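Side-chain contacts in invasion-associated protein B (Bartonella henselae, PDB 3DTD), which is of unknown biochemical function but probably takes part in the invasion of host cells by the bacterium: residues C[37-41]-C[42-46]; C[50-53]-C[54-58]; C[119-122]-C[123-127]; C[153-156]-C[157-161]. All blocks are in the same frame, centred on the assembly; numbering follows the deposited sequence.

Interaction 1 of 4, residues C[37-41]-C[42-46]; sequences GIQEG and KKVCF
Gly37 and Val44 face each other as an antiparallel hydrogen-bonded pair, joined by Gly37 N to Val44 O at 2.8 Å and by Val44 N to Gly37 O at 2.7 Å, where strands 32-39 and 42-52 close into a beta hairpin. The two-residue connection Glu40-Gly41 is a type I' turn from Gln39 to Lys42, and both of its residues have positive phi, as that turn requires. At the turn the second hydrogen-bonded pair is less even: Gln39 N reaches Lys42 O at 2.9 Å, whereas Lys42 N meets Gln39 O at 3.3 Å from well above the carbonyl plane. Between these pairs Ile38 and Lys43 form a non-hydrogen-bonded pair, and Ile38 CA directs a CA-H...O contact at Lys42 O. The side chains of Ile38 and Lys43 lie on one face of the hairpin; those of Gln39, Lys42 and Val44 lie on the other. A disulfide from Cys45 to Cys36 links the same two strands covalently, and Cys45 also touches Leu165 of the C-terminal helix. The tip lies at the surface, and side-chain packing across it is slight, chiefly Gln39 with Val44. With Gln39 CG anti to the carbonyl carbon (chi1 -75°), the extended chain crosses the valine obliquely: Gln39 CB lies 3.9 Å from Val44 CG2, and Gln39 OE1 lies 4.0 Å from Val44 CG1.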
loop_
_atom_site.group_PDB
_atom_site.type_symbol
_atom_site.label_atom_id
_atom_site.label_comp_id
_atom_site.label_asym_id
_atom_site.label_seq_id
_atom_site.Cartn_x
_atom_site.Cartn_y
_atom_site.Cartn_z
ATOM N N GLY C 37 13.146 34.994 -2.028
ATOM C CA GLY C 37 13.924 34.133 -2.904
ATOM C C GLY C 37 14.736 34.971 -3.869
ATOM O O GLY C 37 14.394 36.121 -4.135
ATOM N N ILE C 38 15.815 34.397 -4.387
ATOM C CA ILE C 38 16.649 35.080 -5.369
ATOM C C ILE C 38 16.122 34.800 -6.776
ATOM O O ILE C 38 16.170 33.669 -7.263
ATOM C CB ILE C 38 18.143 34.694 -5.222
ATOM C CG1 ILE C 38 18.639 35.042 -3.814
ATOM C CG2 ILE C 38 18.995 35.405 -6.272
ATOM C CD1 ILE C 38 19.867 34.270 -3.366
ATOM N N GLN C 39 15.587 35.840 -7.408
ATOM C CA GLN C 39 15.110 35.752 -8.779
ATOM C C GLN C 39 15.975 36.634 -9.666
ATOM O O GLN C 39 16.002 37.860 -9.498
ATOM C CB GLN C 39 13.637 36.163 -8.882
ATOM C CG GLN C 39 12.653 35.111 -8.369
ATOM C CD GLN C 39 11.191 35.501 -8.579
ATOM O OE1 GLN C 39 10.876 36.646 -8.907
ATOM N NE2 GLN C 39 10.294 34.540 -8.387
ATOM N N GLU C 40 16.686 35.987 -10.593
ATOM C CA GLU C 40 17.568 36.643 -11.565
ATOM C C GLU C 40 18.598 37.576 -10.917
ATOM O O GLU C 40 18.714 38.750 -11.280
ATOM C CB GLU C 40 16.752 37.357 -12.652
ATOM C CG GLU C 40 15.965 36.399 -13.542
ATOM C CD GLU C 40 14.897 37.087 -14.372
ATOM O OE1 GLU C 40 14.720 38.319 -14.238
ATOM O OE2 GLU C 40 14.226 36.389 -15.162
ATOM N N GLY C 41 19.328 37.038 -9.940
ATOM C CA GLY C 41 20.368 37.789 -9.236
ATOM C C GLY C 41 19.879 38.591 -8.039
ATOM O O GLY C 41 20.575 38.688 -7.027
ATOM N N LYS C 42 18.682 39.163 -8.153
ATOM C CA LYS C 42 18.139 40.035 -7.113
ATOM C C LYS C 42 17.248 39.295 -6.124
ATOM O O LYS C 42 16.452 38.433 -6.508
ATOM C CB LYS C 42 17.380 41.217 -7.735
ATOM C CG LYS C 42 18.217 42.144 -8.640
ATOM C CD LYS C 42 19.179 43.046 -7.855
ATOM C CE LYS C 42 20.629 42.570 -7.955
ATOM N NZ LYS C 42 21.538 43.303 -7.028
ATOM N N LYS C 43 17.399 39.642 -4.845
ATOM C CA LYS C 43 16.560 39.105 -3.776
ATOM C C LYS C 43 15.159 39.692 -3.888
ATOM O O LYS C 43 14.974 40.907 -3.805
ATOM C CB LYS C 43 17.175 39.401 -2.403
ATOM C CG LYS C 43 16.477 38.714 -1.231
ATOM C CD LYS C 43 17.477 38.328 -0.148
ATOM C CE LYS C 43 16.789 37.814 1.108
ATOM N NZ LYS C 43 16.357 38.926 2.002
ATOM N N VAL C 44 14.186 38.813 -4.114
ATOM C CA VAL C 44 12.788 39.197 -4.273
ATOM C C VAL C 44 11.973 38.638 -3.106
ATOM O O VAL C 44 11.981 37.436 -2.838
ATOM C CB VAL C 44 12.208 38.724 -5.641
ATOM C CG1 VAL C 44 10.711 39.026 -5.746
ATOM C CG2 VAL C 44 12.952 39.380 -6.801
ATOM N N CYS C 45 11.277 39.526 -2.412
ATOM C CA CYS C 45 10.459 39.138 -1.278
ATOM C C CYS C 45 8.989 39.331 -1.590
ATOM O O CYS C 45 8.586 40.363 -2.121
ATOM C CB CYS C 45 10.859 39.933 -0.036
ATOM S SG CYS C 45 12.556 39.633 0.488
ATOM N N PHE C 46 8.189 38.323 -1.272
ATOM C CA PHE C 46 6.756 38.403 -1.507
ATOM C C PHE C 46 5.909 38.213 -0.251
ATOM O O PHE C 46 6.318 37.575 0.716
ATOM C CB PHE C 46 6.298 37.497 -2.667
ATOM C CG PHE C 46 6.616 36.036 -2.486
ATOM C CD1 PHE C 46 5.652 35.161 -1.992
ATOM C CD2 PHE C 46 7.863 35.525 -2.849
ATOM C CE1 PHE C 46 5.931 33.800 -1.834
ATOM C CE2 PHE C 46 8.156 34.169 -2.690
ATOM C CZ PHE C 46 7.184 33.303 -2.184
#

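Interaction 2 of 4, residues C[50-53]-C[54-58]; sequences QEVN and DQNRV
Asn53 OD1 receives the backbone N-H of Arg57 at 3.1 Å, in a fairly straight bond (160° at the hydrogen), and that of Gln55 at 3.1 Å in a weak one. Placing CG between the backbone N and the carbonyl carbon (chi1 58°) swings the amide over the loop between strands 42-52 and 58-66. The main chain forms a type I turn plus G1 beta bulge, as in a 3:5 hairpin: Asn56 N bonds Asn53 O at 3.0 Å, Asn53 N bonds Arg57 O, and Asn56 has positive phi. A water bridges Asn53 O and Asn56 OD1, donating to both. Arg57 CG packs 3.5 Å from Asn53 ND2, with the amide and guanidinium planes at 90°; Arg57 NH1 is hydrogen-bonded to a glycerol, probably from the crystallisation liquor. Just beyond, Val52 and Val58 make a non-hydrogen-bonded antiparallel pair, Val52 CG1 and Val58 CG2 being 4.2 Å apart; the Gln50 side chain crosses Val58 at about a right angle, its CD 3.7 Å from Val58 CG2. Farther out, Glu51 forms a salt bridge with Arg49, and Asp54 OD2 is hydrogen-bonded to Ser24 OG of a second subunit, which brings the loop into the subunit interface. One carbonyl oxygen thus accepts from two backbone N-H groups across the turn: neutral hydrogen bonds, one of them weak, hold the loop, with some apolar contact at its base.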
loop_
_atom_site.group_PDB
_atom_site.type_symbol
_atom_site.label_atom_id
_atom_site.label_comp_id
_atom_site.label_asym_id
_atom_site.label_seq_id
_atom_site.Cartn_x
_atom_site.Cartn_y
_atom_site.Cartn_z
ATOM N N GLN C 50 -3.305 32.687 2.132
ATOM C CA GLN C 50 -4.333 31.875 1.578
ATOM C C GLN C 50 -5.484 31.690 2.491
ATOM O O GLN C 50 -5.342 31.758 3.658
ATOM C CB GLN C 50 -3.789 30.575 1.033
ATOM C CG GLN C 50 -3.285 29.666 2.021
ATOM C CD GLN C 50 -2.462 28.592 1.432
ATOM O OE1 GLN C 50 -2.083 27.687 2.107
ATOM N NE2 GLN C 50 -2.178 28.690 0.173
ATOM N N GLU C 51 -6.645 31.504 1.919
ATOM C CA GLU C 51 -7.867 31.252 2.665
ATOM C C GLU C 51 -8.390 29.847 2.377
ATOM O O GLU C 51 -8.370 29.382 1.237
ATOM C CB GLU C 51 -8.941 32.300 2.356
ATOM C CG GLU C 51 -8.490 33.765 2.454
ATOM C CD GLU C 51 -8.239 34.260 3.884
ATOM O OE1 GLU C 51 -8.580 33.557 4.865
ATOM O OE2 GLU C 51 -7.698 35.375 4.025
ATOM N N VAL C 52 -8.852 29.175 3.426
ATOM C CA VAL C 52 -9.329 27.798 3.329
ATOM C C VAL C 52 -10.794 27.682 3.754
ATOM O O VAL C 52 -11.326 28.572 4.422
ATOM C CB VAL C 52 -8.443 26.799 4.151
ATOM C CG1 VAL C 52 -6.982 26.869 3.712
ATOM C CG2 VAL C 52 -8.566 27.037 5.655
ATOM N N ASN C 53 -11.443 26.590 3.351
ATOM C CA ASN C 53 -12.787 26.272 3.825
ATOM C C ASN C 53 -12.761 25.389 5.076
ATOM O O ASN C 53 -11.694 25.179 5.661
ATOM C CB ASN C 53 -13.652 25.666 2.706
ATOM C CG ASN C 53 -13.060 24.392 2.100
ATOM O OD1 ASN C 53 -12.176 23.747 2.667
ATOM N ND2 ASN C 53 -13.568 24.023 0.936
ATOM N N ASP C 54 -13.925 24.878 5.478
ATOM C CA ASP C 54 -14.031 24.004 6.658
ATOM C C ASP C 54 -13.396 22.616 6.466
ATOM O O ASP C 54 -13.105 21.920 7.444
ATOM C CB ASP C 54 -15.485 23.892 7.152
ATOM C CG ASP C 54 -16.490 23.700 6.022
ATOM O OD1 ASP C 54 -16.148 23.096 4.980
ATOM O OD2 ASP C 54 -17.641 24.152 6.191
ATOM N N GLN C 55 -13.176 22.233 5.207
ATOM C CA GLN C 55 -12.450 21.006 4.862
ATOM C C GLN C 55 -10.953 21.271 4.674
ATOM O O GLN C 55 -10.217 20.409 4.183
ATOM C CB GLN C 55 -13.041 20.361 3.603
ATOM C CG GLN C 55 -14.377 19.656 3.830
ATOM C CD GLN C 55 -14.254 18.421 4.716
ATOM O OE1 GLN C 55 -14.851 18.353 5.792
ATOM N NE2 GLN C 55 -13.473 17.443 4.266
ATOM N N ASN C 56 -10.532 22.473 5.066
ATOM C CA ASN C 56 -9.139 22.946 5.030
ATOM C C ASN C 56 -8.429 22.915 3.668
ATOM O O ASN C 56 -7.205 22.784 3.600
ATOM C CB ASN C 56 -8.290 22.274 6.120
ATOM C CG ASN C 56 -7.277 23.224 6.736
ATOM O OD1 ASN C 56 -7.625 24.072 7.560
ATOM N ND2 ASN C 56 -6.018 23.086 6.338
ATOM N N ARG C 57 -9.194 23.051 2.588
ATOM C CA ARG C 57 -8.593 23.194 1.266
ATOM C C ARG C 57 -8.651 24.650 0.783
ATOM O O ARG C 57 -9.600 25.378 1.085
ATOM C CB ARG C 57 -9.199 22.214 0.247
ATOM C CG ARG C 57 -10.634 22.483 -0.149
ATOM C CD ARG C 57 -10.920 21.944 -1.538
ATOM N NE ARG C 57 -12.110 22.567 -2.110
ATOM C CZ ARG C 57 -12.109 23.575 -2.979
ATOM N NH1 ARG C 57 -10.973 24.102 -3.421
ATOM N NH2 ARG C 57 -13.263 24.057 -3.414
ATOM N N VAL C 58 -7.616 25.055 0.051
ATOM C CA VAL C 58 -7.444 26.436 -0.400
ATOM C C VAL C 58 -8.479 26.820 -1.459
ATOM O O VAL C 58 -8.601 26.163 -2.490
ATOM C CB VAL C 58 -6.006 26.676 -0.939
ATOM C CG1 VAL C 58 -5.792 28.140 -1.325
ATOM C CG2 VAL C 58 -4.969 26.252 0.094
HETATM O O HOH W 1 -10.332 25.176 8.325
#

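Interaction 3 of 4, residues C[119-122]-C[123-127]; sequences KNYV and AALRA
Tyr121 and Leu125 pack one turn apart along helix 119-127, the leucine methyl CD2 sitting at the edge of the ring, in its plane, 3.7 Å from Tyr121 CD1. The other methyl, Leu125 CD1, comes within 3.8 Å of Tyr121 CE1, so the branched end spans one side of the ring. Tyr121 CG is anti to the backbone N (chi1 -153°), which brings the ring beside Leu125. Both side chains are buried: Val92 and Leu131 of the four-stranded sheet touch each of them, Phe117 meets the tyrosine ring nearly parallel, and Phe155 of helix 155-168 touches Leu125. Toward solvent the contact is looser. Lys119, Asn120 and Ala123 are exposed, and backbone bonds such as Ala123 N to Lys119 O, 3.1 Å, make the link. Val122 and Arg126, partly exposed, lie side by side and point the same way, close at the start, with Arg126 CG 3.1 Å from Val122 O, and loose at the end, with Arg126 NH1 4.0 Å from Val122 CG1. The arginine spends its NE on Ser156 OG of helix 155-168. The i to i+4 bonds mark an alpha-helix; buried Tyr121 and Leu125 against exposed Lys119, Asn120 and Ala123 make it amphipathic, packed on a beta-sheet.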
loop_
_atom_site.group_PDB
_atom_site.type_symbol
_atom_site.label_atom_id
_atom_site.label_comp_id
_atom_site.label_asym_id
_atom_site.label_seq_id
_atom_site.Cartn_x
_atom_site.Cartn_y
_atom_site.Cartn_z
ATOM N N LYS C 119 -1.316 53.922 -4.707
ATOM C CA LYS C 119 -1.022 54.458 -3.365
ATOM C C LYS C 119 -2.256 54.580 -2.471
ATOM O O LYS C 119 -2.190 54.289 -1.275
ATOM C CB LYS C 119 -0.336 55.829 -3.459
ATOM C CG LYS C 119 0.822 55.927 -4.453
ATOM C CD LYS C 119 2.130 55.387 -3.887
ATOM C CE LYS C 119 3.258 55.524 -4.902
ATOM N NZ LYS C 119 4.541 54.944 -4.412
ATOM N N ASN C 120 -3.371 55.005 -3.064
ATOM C CA ASN C 120 -4.627 55.184 -2.343
ATOM C C ASN C 120 -5.285 53.866 -1.950
ATOM O O ASN C 120 -5.877 53.764 -0.873
ATOM C CB ASN C 120 -5.601 56.041 -3.162
ATOM C CG ASN C 120 -4.986 57.357 -3.625
ATOM O OD1 ASN C 120 -5.129 57.746 -4.785
ATOM N ND2 ASN C 120 -4.291 58.045 -2.720
ATOM N N TYR C 121 -5.176 52.864 -2.821
ATOM C CA TYR C 121 -5.737 51.541 -2.549
ATOM C C TYR C 121 -4.904 50.799 -1.507
ATOM O O TYR C 121 -5.451 50.091 -0.663
ATOM C CB TYR C 121 -5.852 50.713 -3.833
ATOM C CG TYR C 121 -6.945 49.665 -3.782
ATOM C CD1 TYR C 121 -6.754 48.456 -3.112
ATOM C CD2 TYR C 121 -8.170 49.881 -4.401
ATOM C CE1 TYR C 121 -7.745 47.496 -3.062
ATOM C CE2 TYR C 121 -9.168 48.919 -4.357
ATOM C CZ TYR C 121 -8.949 47.734 -3.682
ATOM O OH TYR C 121 -9.929 46.782 -3.633
ATOM N N VAL C 122 -3.585 50.970 -1.583
ATOM C CA VAL C 122 -2.647 50.452 -0.584
ATOM C C VAL C 122 -2.981 50.986 0.814
ATOM O O VAL C 122 -3.060 50.213 1.764
ATOM C CB VAL C 122 -1.170 50.771 -0.973
ATOM C CG1 VAL C 122 -0.228 50.548 0.195
ATOM C CG2 VAL C 122 -0.732 49.930 -2.166
ATOM N N ALA C 123 -3.217 52.295 0.912
ATOM C CA ALA C 123 -3.638 52.944 2.161
ATOM C C ALA C 123 -4.961 52.400 2.720
ATOM O O ALA C 123 -5.125 52.296 3.937
ATOM C CB ALA C 123 -3.715 54.459 1.971
ATOM N N ALA C 124 -5.888 52.051 1.827
ATOM C CA ALA C 124 -7.168 51.451 2.206
ATOM C C ALA C 124 -6.987 50.029 2.721
ATOM O O ALA C 124 -7.657 49.626 3.670
ATOM C CB ALA C 124 -8.141 51.474 1.031
ATOM N N LEU C 125 -6.077 49.289 2.087
ATOM C CA LEU C 125 -5.697 47.931 2.494
ATOM C C LEU C 125 -5.088 47.892 3.899
ATOM O O LEU C 125 -5.347 46.962 4.663
ATOM C CB LEU C 125 -4.703 47.340 1.483
ATOM C CG LEU C 125 -5.012 46.295 0.399
ATOM C CD1 LEU C 125 -6.484 45.968 0.193
ATOM C CD2 LEU C 125 -4.351 46.698 -0.907
ATOM N N ARG C 126 -4.282 48.905 4.223
ATOM C CA ARG C 126 -3.651 49.037 5.541
ATOM C C ARG C 126 -4.661 49.290 6.653
ATOM O O ARG C 126 -4.486 48.811 7.770
ATOM C CB ARG C 126 -2.611 50.161 5.546
ATOM C CG ARG C 126 -1.568 50.062 4.461
ATOM C CD ARG C 126 -0.573 51.195 4.551
ATOM N NE ARG C 126 0.600 50.739 5.280
ATOM C CZ ARG C 126 1.806 50.595 4.748
ATOM N NH1 ARG C 126 2.035 50.910 3.479
ATOM N NH2 ARG C 126 2.792 50.149 5.503
ATOM N N ALA C 127 -5.717 50.036 6.336
ATOM C CA ALA C 127 -6.753 50.383 7.309
ATOM C C ALA C 127 -7.933 49.408 7.321
ATOM O O ALA C 127 -8.792 49.477 8.202
ATOM C CB ALA C 127 -7.247 51.815 7.068
#

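Interaction 4 of 4, residues C[153-156]-C[157-161]; sequences NGFS and NALNR. With GOL (glycerol), chain P.
The N-terminal turns of the amphipathic C-terminal helix 155-168 hold this contact, with Gly154 at the N-cap. Gly154 has a positive phi (102°) and brings the chain from the end of strand 144-151 into the helix, where its carbonyl oxygen takes the N-H of Ala158 at 3.0 Å. Leu159 N to Phe155 O and Asn160 N to Ser156 O, both 2.9 Å, continue the i to i+4 series. On the buried side Phe155 and Leu159 run side by side in the same direction. Both have CG anti to the backbone N (chi1 -173° in each), which sets the ring and the branched end next to each other, Phe155 CE2 and Leu159 CD2 meeting at 3.7 Å. Ala158, also buried, packs its CB 3.3 Å from Gly154 O. Met47 of strand 42-52 touches all three residues, and Trp32 meets the phenylalanine ring edge-to-face, so this side closes over the larger sheet. Ser156 and Asn157 face more polar surroundings, Ser156 OG being hydrogen-bonded to Arg126; Arg161, farther along, forms a salt bridge with Glu27. A glycerol, probably from the crystallisation liquor, lies by the helix start, where peptide N-H groups have no preceding turn to bond. Its three hydroxyls each meet one of them weakly: Gly154 N lies 3.2 Å from O2, Ser156 N 3.4 Å from O3, and Asn157 N bonds O1, which is also 2.9 Å from Asn157 ND2.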
loop_
_atom_site.group_PDB
_atom_site.type_symbol
_atom_site.label_atom_id
_atom_site.label_comp_id
_atom_site.label_asym_id
_atom_site.label_seq_id
_atom_site.Cartn_x
_atom_site.Cartn_y
_atom_site.Cartn_z
ATOM N N ASN C 153 -5.734 41.302 8.303
ATOM C CA ASN C 153 -5.017 41.409 9.576
ATOM C C ASN C 153 -3.533 41.076 9.417
ATOM O O ASN C 153 -3.167 39.937 9.122
ATOM C CB ASN C 153 -5.652 40.533 10.661
ATOM C CG ASN C 153 -4.989 40.716 12.019
ATOM O OD1 ASN C 153 -4.128 39.932 12.414
ATOM N ND2 ASN C 153 -5.372 41.770 12.727
ATOM N N GLY C 154 -2.696 42.095 9.584
ATOM C CA GLY C 154 -1.260 41.949 9.428
ATOM C C GLY C 154 -0.711 42.481 8.115
ATOM O O GLY C 154 0.496 42.421 7.895
ATOM N N PHE C 155 -1.591 42.997 7.252
ATOM C CA PHE C 155 -1.198 43.526 5.938
ATOM C C PHE C 155 -0.217 44.683 6.066
ATOM O O PHE C 155 0.816 44.700 5.395
ATOM C CB PHE C 155 -2.425 43.971 5.122
ATOM C CG PHE C 155 -2.111 44.361 3.693
ATOM C CD1 PHE C 155 -2.316 43.454 2.656
ATOM C CD2 PHE C 155 -1.638 45.640 3.381
ATOM C CE1 PHE C 155 -2.031 43.802 1.333
ATOM C CE2 PHE C 155 -1.343 45.995 2.069
ATOM C CZ PHE C 155 -1.541 45.075 1.042
ATOM N N SER C 156 -0.559 45.648 6.915
ATOM C CA SER C 156 0.246 46.854 7.110
ATOM C C SER C 156 1.649 46.514 7.624
ATOM O O SER C 156 2.643 46.997 7.079
ATOM C CB SER C 156 -0.477 47.831 8.050
ATOM O OG SER C 156 -0.181 49.179 7.744
ATOM N N ASN C 157 1.721 45.654 8.638
ATOM C CA ASN C 157 3.003 45.238 9.215
ATOM C C ASN C 157 3.867 44.390 8.287
ATOM O O ASN C 157 5.094 44.511 8.303
ATOM C CB ASN C 157 2.797 44.513 10.545
ATOM C CG ASN C 157 2.475 45.460 11.687
ATOM O OD1 ASN C 157 2.860 46.631 11.677
ATOM N ND2 ASN C 157 1.771 44.951 12.688
ATOM N N ALA C 158 3.223 43.543 7.484
ATOM C CA ALA C 158 3.921 42.767 6.462
ATOM C C ALA C 158 4.439 43.657 5.326
ATOM O O ALA C 158 5.538 43.441 4.822
ATOM C CB ALA C 158 3.040 41.648 5.922
ATOM N N LEU C 159 3.659 44.666 4.944
ATOM C CA LEU C 159 4.087 45.604 3.906
ATOM C C LEU C 159 5.241 46.495 4.370
ATOM O O LEU C 159 6.138 46.796 3.588
ATOM C CB LEU C 159 2.910 46.438 3.399
ATOM C CG LEU C 159 3.133 47.358 2.198
ATOM C CD1 LEU C 159 3.788 46.640 1.017
ATOM C CD2 LEU C 159 1.812 47.955 1.791
ATOM N N ASN C 160 5.216 46.887 5.643
ATOM C CA ASN C 160 6.325 47.601 6.283
ATOM C C ASN C 160 7.635 46.822 6.278
ATOM O O ASN C 160 8.707 47.402 6.101
ATOM C CB ASN C 160 5.970 47.966 7.727
ATOM C CG ASN C 160 4.939 49.069 7.816
ATOM O OD1 ASN C 160 4.611 49.703 6.822
ATOM N ND2 ASN C 160 4.418 49.300 9.014
ATOM N N ARG C 161 7.529 45.511 6.487
ATOM C CA ARG C 161 8.658 44.593 6.397
ATOM C C ARG C 161 9.170 44.466 4.959
ATOM O O ARG C 161 10.379 44.415 4.736
ATOM C CB ARG C 161 8.270 43.227 6.979
ATOM C CG ARG C 161 9.363 42.161 6.955
ATOM C CD ARG C 161 10.601 42.571 7.716
ATOM N NE ARG C 161 11.584 41.496 7.731
ATOM C CZ ARG C 161 12.891 41.669 7.887
ATOM N NH1 ARG C 161 13.393 42.889 8.039
ATOM N NH2 ARG C 161 13.695 40.617 7.882
HETATM C C1 GOL P . -1.626 45.361 10.198
HETATM O O1 GOL P . -0.635 44.917 11.096
HETATM C C2 GOL P . -3.031 45.438 10.797
HETATM O O2 GOL P . -3.289 44.375 11.692
HETATM C C3 GOL P . -4.066 45.430 9.673
HETATM O O3 GOL P . -3.531 45.989 8.489
#

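In the fold
Along the chain the four contacts come in series; none nests within or crosses another. Interaction 1 closes the hairpin between strands 32-39 and 42-52, and interaction 2 closes the loop from strand 42-52 into strand 58-66, so they mark the two ends of one strand, with centres about 28 Å apart. Interaction 3 follows on the helix after strand 110-117, and interaction 4 begins the C-terminal helix after strand 144-151. The two helical contacts touch through Arg126, Val122 and Leu159. Through them the helix against the four-stranded sheet is joined to the helix that lies over the seven-stranded sheet.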